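Local coordinates for protein nitrite transporter NirC (Salmonella enterica subsp. enterica serovar Typhimurium, PDB 4FC4) that moves nitrite into and out of the cell across the cytoplasmic membrane, as a pentameric channel of the formate/nitrite transporter family, at residues A14-L19 / T84-L89; L25-S30 / W102-Q107; V38-I43 / L69-I74; V114-V119 / H197-M202; T203-S208 / H224-V229. One frame throughout, in Å; residues are numbered along the deposited sequence.

Contact 1. Residues A14-L19 / T84-L89; sequences ARIARL and TMFLTL
Behind the apolar meeting of I16 with F86 and L87, the shortest polar bond is internal to helix 80-93: T88 OG1 donates to T84 O over 2.7 Å. The C=O...donor angle of 167° puts the hydroxyl nearly in line with the carbonyl, and it is satisfied within its own helix, on a side remote from I16. I16 supplies both touching groups of its helix. Its CG1 branch stands beside the backbone N (chi1 -71°) and runs on extended, which carries I16 CD1 to F86 CB at 4.3 Å, obliquely to the phenyl ring. The second branch, I16 CG2, meets L87 CD2, also at 4.3 Å. One face of the F86 ring is approached by M85 CE, 4.3 Å above its plane and offset toward the rim. Nearby, R15 NH2 makes a salt bridge to E78 OE2 and a hydrogen bond to N12 OD1. The contact packs the N-terminal helix 3-22 on helix 80-93, which follows the break after helix 67-75, with I104 of helix 98-125 as a third wall against both I16 and L87. The two segments thus meet only through I16 against F86 and L87, at van der Waals range and with no polar pair across.

Contact 2. Residues L25-S30 / W102-Q107; sequences LGFWVS and WAILPQ
Helices 25-30 and 102-107 run at 47° to each other with their axes 11.9 Å apart at closest, and the nearest alpha carbons, those of W28 and Q107, are 8.2 Å apart. Both belong to predicted membrane-spanning helices of the aquaporin-like formate/nitrite transporter fold, and a separation this wide must be bridged by long side chains. F27 and Q107 share this task: with its ring anti to the backbone N (chi1 -167°), F27 points at the other helix and reaches Q107 and I104 together. The extended Q107 side chain crosses the phenyl group at about a right angle, amide and ring planes 71° apart, and brings Q107 NE2 to 3.4 Å from F27 CE2. Lower on the same side chain, Q107 CB lies 3.7 Å from F27 CE2, and the apolar part is completed by I104 CG2 at 4.1 Å from F27 CZ. S20 of helix 3-22 touches both F27 and Q107. Helix 98-125 is kinked at P106, whose N makes no bond to the preceding turn. At the surface of the contact, W28 CZ3 and W28 CH2 each lie 4.0 Å from the carbonyl oxygen Q107 O.

Contact 3. Residues V38-I43 / L69-I74; sequences VGLGII and LTLVII
V38 and V72 meet through one methyl each, and the path along V38 shows how. V38 CB itself stays 4.9 Å from V72 CG2. From it, V38 CG1 lies anti to the backbone N (chi1 180°) and turns to A200 CB of helix 198-209, at 3.6 Å. The other branch, V38 CG2, stands anti to the carbonyl carbon and ends 3.6 Å from V72 CG2, a tight methyl-to-methyl touch between side chains that run oblique to one another. V72 has the same rotamer (chi1 171°), so the equivalent branch of each valine does the touching. A second, looser point of contact pairs L40 CD1 with L71 CD1 at 4.4 Å. No polar atom takes part in either pairing, and all four residues are buried. Helix 67-75, with a wider pi-type turn at 71-74, is the first half of a membrane helix interrupted before helix 80-93, as in this family's fold; L79, in the break, packs on V72, and F65, before the helix, on V38. A second subunit sets its L163 on L40 and its M170 on L71; the contact thus sits between helix 198-209 within the chain and the helices of the neighbouring protomer.

Contact 4. Residues V114-V119 / H197-M202; sequences VGSVFV and HSVANM
S116 faces V199 and M202 near the start of helix 198-209, and the second segment prepares this meeting from its first residue. H197, at the N-cap position, accepts A200 N on ND1 over 3.1 Å. That bond is somewhat bent, with an N-H...acceptor angle of 147°, and its donor is tilted 34° out of the imidazole plane; on the other side of the ring, H197 NE2 is bonded to T81 OG1. The ring is therefore held at both nitrogens. S198, first residue of helix 198-209, packs on V229 and T230 of helix 219-248. V199 is the first residue to meet S116: V199 CG1 is 4.1 Å from S116 OG, and V199 O lies 3.7 Å from the same hydroxyl oxygen, beyond a direct bond. A water closes this gap, donating to S116 OG at 2.9 Å and to V199 O at 3.0 Å. Standing beside its backbone N (chi1 -67°), S116 OG can also hydrogen-bond N112 O one turn earlier in its own helix, so this buried hydroxyl has two partners. The A200 methyl points away from S116. M202 CB lies 3.6 Å from both S116 CB and S116 OG, while the extended thioether chain leads off toward W109 and L113. The interruption between helices 177-192 and 198-209 is characteristic of the formate/nitrite transporter fold; here H197 caps the second half, a position consistent with the central pore histidine of that family.

Contact 5. Residues T203-S208 / H224-V229; sequences TLFALS and HNLLWV
Two first torsions set up this contact: F205 places its ring anti to the carbonyl carbon and beside the backbone N (chi1 -68°), while N225 swings its amide anti to its own N (chi1 177°), so that the phenyl group and the carboxamide meet between helix 198-209, the second half of a broken membrane helix, and helix 219-248, the last one. The amide meets the edge of the phenyl ring, at CE2 and CZ. N225 OD1 comes to 3.3 Å from F205 CE2, near the ring plane, and N225 CG lies in that plane 3.4 Å from F205 CZ. Amide and ring planes stand 76° apart, which rules out a parallel stack and leaves the aromatic rim directed at the amide group. The aliphatic start of the same side chain adds N225 CB at 3.6 Å from F205 CZ. L226 lines the adjoining CD2-CE2 edge, sharing CE2 with the amide: L226 CD2, in the ring plane, is 3.9 Å from F205 CE2, the two side chains sliding past one another in opposite directions. The amide nitrogen is fixed from outside, since N225 ND2 bonds both E196 OE1 and K145 O; this holds the group's rotation and identifies the oxygen as the atom turned to the ring. T146 of helix 137-147 also touches F205, whose carbonyl is bonded by Y217 OH. Chemically, the partly positive hydrogens of an aromatic rim probably suit an amide oxygen, which may add a weak electrostatic attraction to the leucine-to-phenyl packing in a buried setting.

The five contacts form two connected groups. Contacts 1 and 2, centres about 11 Å apart, join where A17 CA meets I104 CD1 at 3.6 Å. Contact 2 shares helix 24-51 with contact 3 and helix 98-125 with contact 4, its nearest atoms about 5 Å from the latter. Contacts 3, 4 and 5 touch one another: L40 CD2 packs on V119 CG2 at 3.8 Å, and S116 CB stands 3.5 Å from T203 OG1. H197, the probable pore histidine, leads into helix 198-209, used by contacts 4 and 5 (centres about 8 Å apart), and T203 OG1 of that helix lies 3.2 Å from G39 CA of contact 3. Contacts 1 and 5 lie on opposite sides of the chain's centre, about 25 Å between centres.

Contact 1. Residues A14-L19 / T84-L89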
# COMPACT_ATOMS: atom_id res chain seq x y z
N ALA B 14 33.49 -0.72 9.88
CA ALA B 14 34.58 -1.74 10.07
C ALA B 14 34.45 -2.93 9.12
O ALA B 14 35.45 -3.43 8.61
CB ALA B 14 34.73 -2.20 11.54
N ARG B 15 33.22 -3.35 8.87
CA ARG B 15 32.94 -4.43 7.94
C ARG B 15 33.30 -4.05 6.52
O ARG B 15 33.87 -4.88 5.81
CB ARG B 15 31.45 -4.83 7.97
CG ARG B 15 31.15 -6.11 7.21
CD ARG B 15 29.67 -6.25 6.84
NE ARG B 15 29.07 -5.04 6.27
CZ ARG B 15 29.07 -4.71 4.96
NH1 ARG B 15 29.71 -5.46 4.07
NH2 ARG B 15 28.48 -3.60 4.54
N ILE B 16 32.93 -2.82 6.12
CA ILE B 16 33.29 -2.26 4.82
C ILE B 16 34.83 -2.22 4.69
O ILE B 16 35.39 -2.70 3.70
CB ILE B 16 32.67 -0.87 4.61
CG1 ILE B 16 31.15 -0.95 4.41
CG2 ILE B 16 33.34 -0.12 3.44
CD1 ILE B 16 30.46 0.38 4.61
N ALA B 17 35.49 -1.69 5.71
CA ALA B 17 36.93 -1.69 5.79
C ALA B 17 37.52 -3.07 5.66
O ALA B 17 38.55 -3.23 4.98
CB ALA B 17 37.38 -1.06 7.09
N ARG B 18 36.90 -4.08 6.31
CA ARG B 18 37.49 -5.45 6.27
C ARG B 18 37.32 -5.99 4.87
O ARG B 18 38.24 -6.61 4.31
CB ARG B 18 36.92 -6.43 7.34
CG ARG B 18 37.45 -6.17 8.75
CD ARG B 18 37.05 -7.23 9.77
NE ARG B 18 35.59 -7.30 9.88
CZ ARG B 18 34.85 -6.55 10.68
NH1 ARG B 18 33.56 -6.70 10.66
NH2 ARG B 18 35.40 -5.68 11.52
N LEU B 19 36.16 -5.69 4.29
CA LEU B 19 35.86 -6.10 2.94
C LEU B 19 36.87 -5.52 1.94
O LEU B 19 37.41 -6.25 1.12
CB LEU B 19 34.44 -5.74 2.57
CG LEU B 19 33.95 -6.18 1.19
CD1 LEU B 19 33.98 -7.69 1.15
CD2 LEU B 19 32.54 -5.66 0.89
N THR B 84 29.34 7.55 2.72
CA THR B 84 29.73 8.86 3.30
C THR B 84 29.30 8.98 4.78
O THR B 84 30.12 9.49 5.62
CB THR B 84 29.22 10.09 2.52
OG1 THR B 84 27.81 10.14 2.61
CG2 THR B 84 29.67 10.10 1.09
N MET B 85 28.05 8.55 5.07
CA MET B 85 27.53 8.46 6.46
C MET B 85 28.18 7.37 7.31
O MET B 85 28.63 7.66 8.43
CB MET B 85 26.01 8.27 6.51
CG MET B 85 25.38 8.22 7.90
SD MET B 85 23.57 8.04 7.73
CE MET B 85 23.39 6.31 7.31
N PHE B 86 28.27 6.14 6.79
CA PHE B 86 28.68 5.00 7.59
C PHE B 86 30.10 5.22 8.11
O PHE B 86 30.43 5.07 9.33
CB PHE B 86 28.63 3.67 6.77
CG PHE B 86 27.23 3.13 6.52
CD1 PHE B 86 26.34 2.86 7.57
CD2 PHE B 86 26.79 2.86 5.21
CE1 PHE B 86 25.05 2.33 7.33
CE2 PHE B 86 25.51 2.34 4.95
CZ PHE B 86 24.64 2.09 6.01
N LEU B 87 30.96 5.58 7.15
CA LEU B 87 32.36 5.77 7.42
C LEU B 87 32.60 6.93 8.37
O LEU B 87 33.51 6.88 9.19
CB LEU B 87 33.15 5.92 6.12
CG LEU B 87 33.00 4.73 5.16
CD1 LEU B 87 33.93 4.93 3.98
CD2 LEU B 87 33.36 3.41 5.83
N THR B 88 31.75 7.95 8.32
CA THR B 88 31.90 9.11 9.19
C THR B 88 31.70 8.65 10.64
O THR B 88 32.59 8.88 11.51
CB THR B 88 30.88 10.22 8.81
OG1 THR B 88 31.34 10.85 7.60
CG2 THR B 88 30.75 11.26 9.92
N LEU B 89 30.56 7.99 10.87
CA LEU B 89 30.22 7.41 12.16
C LEU B 89 31.28 6.43 12.59
O LEU B 89 31.61 6.36 13.78
CB LEU B 89 28.81 6.76 12.13
CG LEU B 89 27.71 7.83 12.00
CD1 LEU B 89 26.31 7.26 11.82
CD2 LEU B 89 27.72 8.72 13.23

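Contact 2. Residues L25-S30 / W102-Q107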
# COMPACT_ATOMS: atom_id res chain seq x y z
N LEU B 25 38.19 -8.19 -4.44
CA LEU B 25 37.24 -8.64 -5.47
C LEU B 25 35.78 -8.47 -5.05
O LEU B 25 34.97 -7.91 -5.80
CB LEU B 25 37.52 -10.10 -5.87
CG LEU B 25 36.53 -10.75 -6.87
CD1 LEU B 25 36.51 -10.03 -8.22
CD2 LEU B 25 36.77 -12.26 -7.01
N GLY B 26 35.43 -8.99 -3.88
CA GLY B 26 34.04 -8.86 -3.37
C GLY B 26 33.68 -7.41 -3.15
O GLY B 26 32.58 -7.03 -3.42
N PHE B 27 34.64 -6.57 -2.71
CA PHE B 27 34.46 -5.12 -2.68
C PHE B 27 34.00 -4.55 -4.03
O PHE B 27 33.04 -3.79 -4.08
CB PHE B 27 35.72 -4.35 -2.18
CG PHE B 27 35.40 -2.92 -1.87
CD1 PHE B 27 34.84 -2.57 -0.63
CD2 PHE B 27 35.54 -1.92 -2.85
CE1 PHE B 27 34.50 -1.25 -0.36
CE2 PHE B 27 35.16 -0.62 -2.58
CZ PHE B 27 34.66 -0.28 -1.33
N TRP B 28 34.68 -4.93 -5.11
CA TRP B 28 34.33 -4.40 -6.42
C TRP B 28 33.06 -4.97 -6.93
O TRP B 28 32.25 -4.21 -7.51
CB TRP B 28 35.45 -4.56 -7.44
CG TRP B 28 36.58 -3.64 -7.12
CD1 TRP B 28 37.67 -3.89 -6.30
CD2 TRP B 28 36.75 -2.24 -7.55
NE1 TRP B 28 38.49 -2.80 -6.21
CE2 TRP B 28 38.01 -1.77 -6.94
CE3 TRP B 28 36.04 -1.37 -8.39
CZ2 TRP B 28 38.51 -0.49 -7.15
CZ3 TRP B 28 36.56 -0.08 -8.61
CH2 TRP B 28 37.76 0.35 -8.00
N VAL B 29 32.84 -6.28 -6.73
CA VAL B 29 31.58 -6.85 -7.23
C VAL B 29 30.39 -6.12 -6.55
O VAL B 29 29.43 -5.67 -7.18
CB VAL B 29 31.49 -8.39 -7.00
CG1 VAL B 29 30.09 -8.91 -7.28
CG2 VAL B 29 32.45 -9.11 -7.95
N SER B 30 30.53 -5.94 -5.27
CA SER B 30 29.49 -5.47 -4.42
C SER B 30 29.24 -3.93 -4.63
O SER B 30 28.08 -3.49 -4.62
CB SER B 30 29.83 -5.91 -2.99
OG SER B 30 28.84 -5.49 -2.10
N TRP B 102 38.88 7.89 3.92
CA TRP B 102 39.29 8.48 2.65
C TRP B 102 39.94 7.53 1.65
O TRP B 102 39.89 7.78 0.47
CB TRP B 102 40.10 9.75 2.86
CG TRP B 102 39.39 10.80 3.69
CD1 TRP B 102 39.81 11.35 4.89
CD2 TRP B 102 38.10 11.48 3.40
NE1 TRP B 102 38.93 12.30 5.35
CE2 TRP B 102 37.88 12.43 4.51
CE3 TRP B 102 37.14 11.40 2.36
CZ2 TRP B 102 36.75 13.24 4.57
CZ3 TRP B 102 36.02 12.24 2.44
CH2 TRP B 102 35.83 13.14 3.51
N ALA B 103 40.50 6.41 2.07
CA ALA B 103 41.00 5.44 1.10
C ALA B 103 39.83 4.64 0.46
O ALA B 103 39.91 4.18 -0.68
CB ALA B 103 41.98 4.52 1.77
N ILE B 104 38.74 4.50 1.19
CA ILE B 104 37.66 3.67 0.76
C ILE B 104 36.65 4.40 -0.15
O ILE B 104 36.25 3.85 -1.19
CB ILE B 104 36.97 3.04 1.99
CG1 ILE B 104 37.95 2.07 2.70
CG2 ILE B 104 35.67 2.39 1.57
CD1 ILE B 104 37.36 1.34 3.89
N LEU B 105 36.23 5.60 0.25
CA LEU B 105 35.17 6.34 -0.46
C LEU B 105 35.41 6.40 -1.99
O LEU B 105 34.48 6.12 -2.74
CB LEU B 105 34.95 7.75 0.13
CG LEU B 105 34.15 7.85 1.43
CD1 LEU B 105 34.19 9.27 1.91
CD2 LEU B 105 32.67 7.37 1.26
N PRO B 106 36.64 6.77 -2.44
CA PRO B 106 36.87 6.85 -3.90
C PRO B 106 36.74 5.48 -4.62
O PRO B 106 36.24 5.41 -5.76
CB PRO B 106 38.34 7.40 -4.02
CG PRO B 106 38.93 7.29 -2.63
CD PRO B 106 37.75 7.37 -1.67
N GLN B 107 37.21 4.42 -3.98
CA GLN B 107 36.97 3.07 -4.47
C GLN B 107 35.46 2.74 -4.62
O GLN B 107 35.06 2.17 -5.66
CB GLN B 107 37.51 2.03 -3.52
CG GLN B 107 38.98 2.13 -3.17
CD GLN B 107 39.45 0.80 -2.57
OE1 GLN B 107 40.64 0.61 -2.41
NE2 GLN B 107 38.49 -0.14 -2.26

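Contact 3. Residues V38-I43 / L69-I74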
# COMPACT_ATOMS: atom_id res chain seq x y z
N VAL B 38 20.97 0.76 -8.76
CA VAL B 38 20.45 2.10 -8.85
C VAL B 38 20.06 2.39 -10.31
O VAL B 38 18.97 2.95 -10.56
CB VAL B 38 21.39 3.17 -8.25
CG1 VAL B 38 20.78 4.58 -8.38
CG2 VAL B 38 21.60 2.90 -6.76
N GLY B 39 20.92 1.98 -11.25
CA GLY B 39 20.65 2.05 -12.68
C GLY B 39 19.31 1.43 -13.12
O GLY B 39 18.60 2.03 -13.94
N LEU B 40 19.00 0.21 -12.66
CA LEU B 40 17.81 -0.46 -13.08
C LEU B 40 16.62 0.41 -12.61
O LEU B 40 15.60 0.50 -13.30
CB LEU B 40 17.74 -1.90 -12.49
CG LEU B 40 18.73 -2.99 -13.06
CD1 LEU B 40 18.81 -4.18 -12.13
CD2 LEU B 40 18.28 -3.49 -14.45
N GLY B 41 16.77 1.07 -11.46
CA GLY B 41 15.83 2.12 -11.06
C GLY B 41 15.71 3.31 -12.02
O GLY B 41 14.59 3.78 -12.33
N ILE B 42 16.84 3.82 -12.50
CA ILE B 42 16.83 4.97 -13.37
C ILE B 42 16.18 4.60 -14.73
O ILE B 42 15.44 5.40 -15.32
CB ILE B 42 18.27 5.47 -13.69
CG1 ILE B 42 18.83 6.33 -12.56
CG2 ILE B 42 18.20 6.29 -15.00
CD1 ILE B 42 18.17 7.72 -12.37
N ILE B 43 16.47 3.41 -15.25
CA ILE B 43 15.88 3.01 -16.51
C ILE B 43 14.36 2.99 -16.31
O ILE B 43 13.63 3.52 -17.16
CB ILE B 43 16.41 1.64 -17.02
CG1 ILE B 43 17.93 1.73 -17.32
CG2 ILE B 43 15.62 1.25 -18.28
CD1 ILE B 43 18.65 0.42 -17.48
N LEU B 69 16.94 2.05 -4.19
CA LEU B 69 17.58 1.87 -2.89
C LEU B 69 17.09 0.62 -2.19
O LEU B 69 17.84 0.05 -1.36
CB LEU B 69 17.41 3.10 -2.03
CG LEU B 69 18.32 3.14 -0.80
CD1 LEU B 69 19.82 3.26 -1.13
CD2 LEU B 69 17.80 4.31 0.04
N THR B 70 15.88 0.19 -2.53
CA THR B 70 15.39 -1.09 -2.05
C THR B 70 16.32 -2.25 -2.45
O THR B 70 16.68 -3.04 -1.58
CB THR B 70 13.99 -1.39 -2.55
OG1 THR B 70 13.11 -0.32 -2.17
CG2 THR B 70 13.53 -2.72 -2.01
N LEU B 71 16.71 -2.31 -3.72
CA LEU B 71 17.73 -3.25 -4.19
C LEU B 71 19.02 -3.09 -3.42
O LEU B 71 19.51 -4.03 -2.86
CB LEU B 71 18.00 -3.10 -5.72
CG LEU B 71 16.84 -3.45 -6.69
CD1 LEU B 71 17.22 -3.23 -8.14
CD2 LEU B 71 16.29 -4.87 -6.46
N VAL B 72 19.59 -1.90 -3.44
CA VAL B 72 20.85 -1.65 -2.74
C VAL B 72 20.82 -2.17 -1.30
O VAL B 72 21.75 -2.86 -0.88
CB VAL B 72 21.21 -0.11 -2.79
CG1 VAL B 72 22.40 0.21 -1.88
CG2 VAL B 72 21.55 0.31 -4.23
N ILE B 73 19.71 -1.97 -0.56
CA ILE B 73 19.75 -2.24 0.89
C ILE B 73 19.37 -3.68 1.22
O ILE B 73 19.98 -4.34 2.05
CB ILE B 73 18.86 -1.26 1.68
CG1 ILE B 73 19.38 0.20 1.58
CG2 ILE B 73 18.72 -1.70 3.13
CD1 ILE B 73 18.42 1.20 2.23
N ILE B 74 18.38 -4.19 0.50
CA ILE B 74 17.74 -5.44 0.83
C ILE B 74 18.41 -6.57 0.08
O ILE B 74 18.65 -7.59 0.67
CB ILE B 74 16.26 -5.38 0.51
CG1 ILE B 74 15.67 -4.16 1.23
CG2 ILE B 74 15.55 -6.72 0.86
CD1 ILE B 74 15.30 -4.39 2.71

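Contact 4. Residues V114-V119 / H197-M202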
# COMPACT_ATOMS: atom_id res chain seq x y z
N VAL B 114 31.47 1.79 -12.50
CA VAL B 114 31.53 0.57 -13.30
C VAL B 114 30.15 -0.12 -13.40
O VAL B 114 29.73 -0.49 -14.50
CB VAL B 114 32.59 -0.39 -12.72
CG1 VAL B 114 32.43 -1.80 -13.31
CG2 VAL B 114 34.03 0.16 -12.97
N GLY B 115 29.42 -0.26 -12.30
CA GLY B 115 28.15 -0.99 -12.33
C GLY B 115 27.12 -0.18 -13.09
O GLY B 115 26.25 -0.75 -13.79
N SER B 116 27.25 1.15 -12.98
CA SER B 116 26.40 2.08 -13.69
C SER B 116 26.65 2.03 -15.19
O SER B 116 25.72 1.87 -15.94
CB SER B 116 26.61 3.49 -13.17
OG SER B 116 26.15 3.64 -11.85
N VAL B 117 27.90 2.20 -15.63
CA VAL B 117 28.21 2.17 -17.06
C VAL B 117 27.77 0.82 -17.59
O VAL B 117 27.24 0.69 -18.71
CB VAL B 117 29.72 2.35 -17.31
CG1 VAL B 117 30.10 1.98 -18.74
CG2 VAL B 117 30.15 3.77 -16.96
N PHE B 118 27.95 -0.20 -16.75
CA PHE B 118 27.67 -1.56 -17.20
C PHE B 118 26.18 -1.83 -17.41
O PHE B 118 25.81 -2.41 -18.44
CB PHE B 118 28.29 -2.58 -16.26
CG PHE B 118 27.86 -4.02 -16.53
CD1 PHE B 118 28.44 -4.76 -17.58
CD2 PHE B 118 26.94 -4.65 -15.68
CE1 PHE B 118 28.08 -6.09 -17.77
CE2 PHE B 118 26.60 -5.98 -15.88
CZ PHE B 118 27.16 -6.70 -16.93
N VAL B 119 25.33 -1.42 -16.46
CA VAL B 119 23.87 -1.64 -16.66
C VAL B 119 23.40 -0.79 -17.88
O VAL B 119 22.48 -1.18 -18.64
CB VAL B 119 23.06 -1.35 -15.38
CG1 VAL B 119 23.07 0.16 -15.10
CG2 VAL B 119 21.60 -1.88 -15.48
N HIS B 197 21.43 12.89 -7.37
CA HIS B 197 22.10 11.72 -6.78
C HIS B 197 23.28 11.36 -7.64
O HIS B 197 23.11 11.12 -8.82
CB HIS B 197 21.10 10.52 -6.61
CG HIS B 197 21.67 9.38 -5.81
ND1 HIS B 197 21.94 8.19 -6.35
CD2 HIS B 197 22.08 9.30 -4.45
CE1 HIS B 197 22.51 7.37 -5.40
NE2 HIS B 197 22.57 8.06 -4.23
N SER B 198 24.49 11.44 -7.09
CA SER B 198 25.76 11.22 -7.87
C SER B 198 25.78 9.86 -8.62
O SER B 198 25.91 9.82 -9.85
CB SER B 198 26.98 11.37 -6.96
OG SER B 198 27.02 10.31 -5.98
N VAL B 199 25.61 8.76 -7.90
CA VAL B 199 25.58 7.41 -8.51
C VAL B 199 24.40 7.25 -9.49
O VAL B 199 24.54 6.70 -10.59
CB VAL B 199 25.60 6.30 -7.42
CG1 VAL B 199 25.53 4.92 -8.02
CG2 VAL B 199 26.86 6.42 -6.57
N ALA B 200 23.23 7.72 -9.12
CA ALA B 200 22.10 7.62 -10.07
C ALA B 200 22.38 8.43 -11.36
O ALA B 200 21.97 8.03 -12.44
CB ALA B 200 20.79 8.06 -9.42
N ASN B 201 23.09 9.55 -11.25
CA ASN B 201 23.43 10.35 -12.42
C ASN B 201 24.37 9.60 -13.35
O ASN B 201 24.26 9.70 -14.57
CB ASN B 201 24.02 11.73 -12.06
CG ASN B 201 22.98 12.73 -11.51
OD1 ASN B 201 23.37 13.87 -11.13
ND2 ASN B 201 21.71 12.34 -11.44
N MET B 202 25.28 8.82 -12.77
CA MET B 202 26.20 7.98 -13.53
C MET B 202 25.47 7.13 -14.57
O MET B 202 25.91 7.09 -15.72
CB MET B 202 27.02 7.04 -12.63
CG MET B 202 27.94 7.72 -11.64
SD MET B 202 28.62 6.57 -10.40
CE MET B 202 29.62 7.70 -9.45
O HOH W 1 23.30 4.03 -11.33

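Contact 5. Residues T203-S208 / H224-V229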
# COMPACT_ATOMS: atom_id res chain seq x y z
N THR B 203 24.38 6.47 -14.19
CA THR B 203 23.63 5.67 -15.15
C THR B 203 22.97 6.61 -16.20
O THR B 203 23.00 6.36 -17.40
CB THR B 203 22.56 4.74 -14.49
OG1 THR B 203 23.20 3.67 -13.77
CG2 THR B 203 21.71 4.07 -15.57
N LEU B 204 22.38 7.70 -15.74
CA LEU B 204 21.70 8.58 -16.68
C LEU B 204 22.71 9.06 -17.70
O LEU B 204 22.44 9.06 -18.92
CB LEU B 204 21.07 9.76 -15.97
CG LEU B 204 20.35 10.65 -16.97
CD1 LEU B 204 19.14 9.95 -17.60
CD2 LEU B 204 20.01 11.91 -16.20
N PHE B 205 23.89 9.47 -17.20
CA PHE B 205 24.89 10.01 -18.08
C PHE B 205 25.36 9.00 -19.10
O PHE B 205 25.65 9.38 -20.23
CB PHE B 205 26.04 10.65 -17.33
CG PHE B 205 25.66 11.92 -16.58
CD1 PHE B 205 24.80 12.83 -17.14
CD2 PHE B 205 26.15 12.18 -15.31
CE1 PHE B 205 24.44 13.98 -16.45
CE2 PHE B 205 25.80 13.34 -14.62
CZ PHE B 205 24.94 14.24 -15.19
N ALA B 206 25.36 7.72 -18.72
CA ALA B 206 25.93 6.69 -19.59
C ALA B 206 24.88 6.37 -20.68
O ALA B 206 25.20 6.27 -21.90
CB ALA B 206 26.37 5.46 -18.78
N LEU B 207 23.63 6.28 -20.25
CA LEU B 207 22.50 6.10 -21.15
C LEU B 207 22.40 7.20 -22.23
O LEU B 207 22.25 6.91 -23.41
CB LEU B 207 21.21 6.13 -20.33
CG LEU B 207 20.89 4.91 -19.47
CD1 LEU B 207 19.63 5.21 -18.70
CD2 LEU B 207 20.77 3.63 -20.32
N SER B 208 22.49 8.46 -21.83
CA SER B 208 22.51 9.49 -22.83
C SER B 208 23.77 9.37 -23.71
O SER B 208 23.71 9.55 -24.95
CB SER B 208 22.36 10.89 -22.23
OG SER B 208 22.33 11.82 -23.30
N HIS B 224 31.75 17.58 -14.82
CA HIS B 224 31.26 18.78 -14.11
C HIS B 224 30.13 18.47 -13.14
O HIS B 224 30.23 18.81 -11.97
CB HIS B 224 30.82 19.86 -15.10
CG HIS B 224 30.23 21.07 -14.43
ND1 HIS B 224 30.98 22.00 -13.81
CD2 HIS B 224 28.93 21.47 -14.26
CE1 HIS B 224 30.20 22.95 -13.29
NE2 HIS B 224 28.95 22.63 -13.55
N ASN B 225 29.06 17.84 -13.61
CA ASN B 225 27.94 17.41 -12.69
C ASN B 225 28.38 16.43 -11.59
O ASN B 225 28.15 16.70 -10.43
CB ASN B 225 26.78 16.79 -13.46
CG ASN B 225 25.65 16.28 -12.55
OD1 ASN B 225 25.78 15.23 -11.91
ND2 ASN B 225 24.53 17.02 -12.49
N LEU B 226 29.03 15.32 -11.97
CA LEU B 226 29.53 14.32 -11.01
C LEU B 226 30.44 14.94 -9.93
O LEU B 226 30.29 14.60 -8.74
CB LEU B 226 30.17 13.11 -11.73
CG LEU B 226 29.25 12.21 -12.59
CD1 LEU B 226 29.98 10.95 -13.06
CD2 LEU B 226 27.98 11.81 -11.82
N LEU B 227 31.32 15.89 -10.31
CA LEU B 227 32.14 16.57 -9.29
C LEU B 227 31.33 17.26 -8.21
O LEU B 227 31.38 16.87 -7.05
CB LEU B 227 33.15 17.54 -9.89
CG LEU B 227 33.97 18.34 -8.86
CD1 LEU B 227 34.84 17.41 -7.99
CD2 LEU B 227 34.85 19.41 -9.55
N TRP B 228 30.54 18.27 -8.59
CA TRP B 228 29.69 18.99 -7.65
C TRP B 228 28.58 18.17 -6.97
O TRP B 228 28.33 18.33 -5.76
CB TRP B 228 29.21 20.30 -8.28
CG TRP B 228 30.42 21.11 -8.68
CD1 TRP B 228 30.93 21.32 -9.96
CD2 TRP B 228 31.38 21.78 -7.77
NE1 TRP B 228 32.06 22.09 -9.91
CE2 TRP B 228 32.38 22.40 -8.64
CE3 TRP B 228 31.47 21.95 -6.39
CZ2 TRP B 228 33.45 23.15 -8.11
CZ3 TRP B 228 32.51 22.71 -5.86
CH2 TRP B 228 33.50 23.28 -6.70
N VAL B 229 27.97 17.25 -7.69
CA VAL B 229 26.94 16.38 -7.08
C VAL B 229 27.55 15.43 -6.05
O VAL B 229 27.03 15.29 -4.96
CB VAL B 229 26.10 15.68 -8.15
CG1 VAL B 229 25.05 14.73 -7.54
CG2 VAL B 229 25.42 16.79 -8.95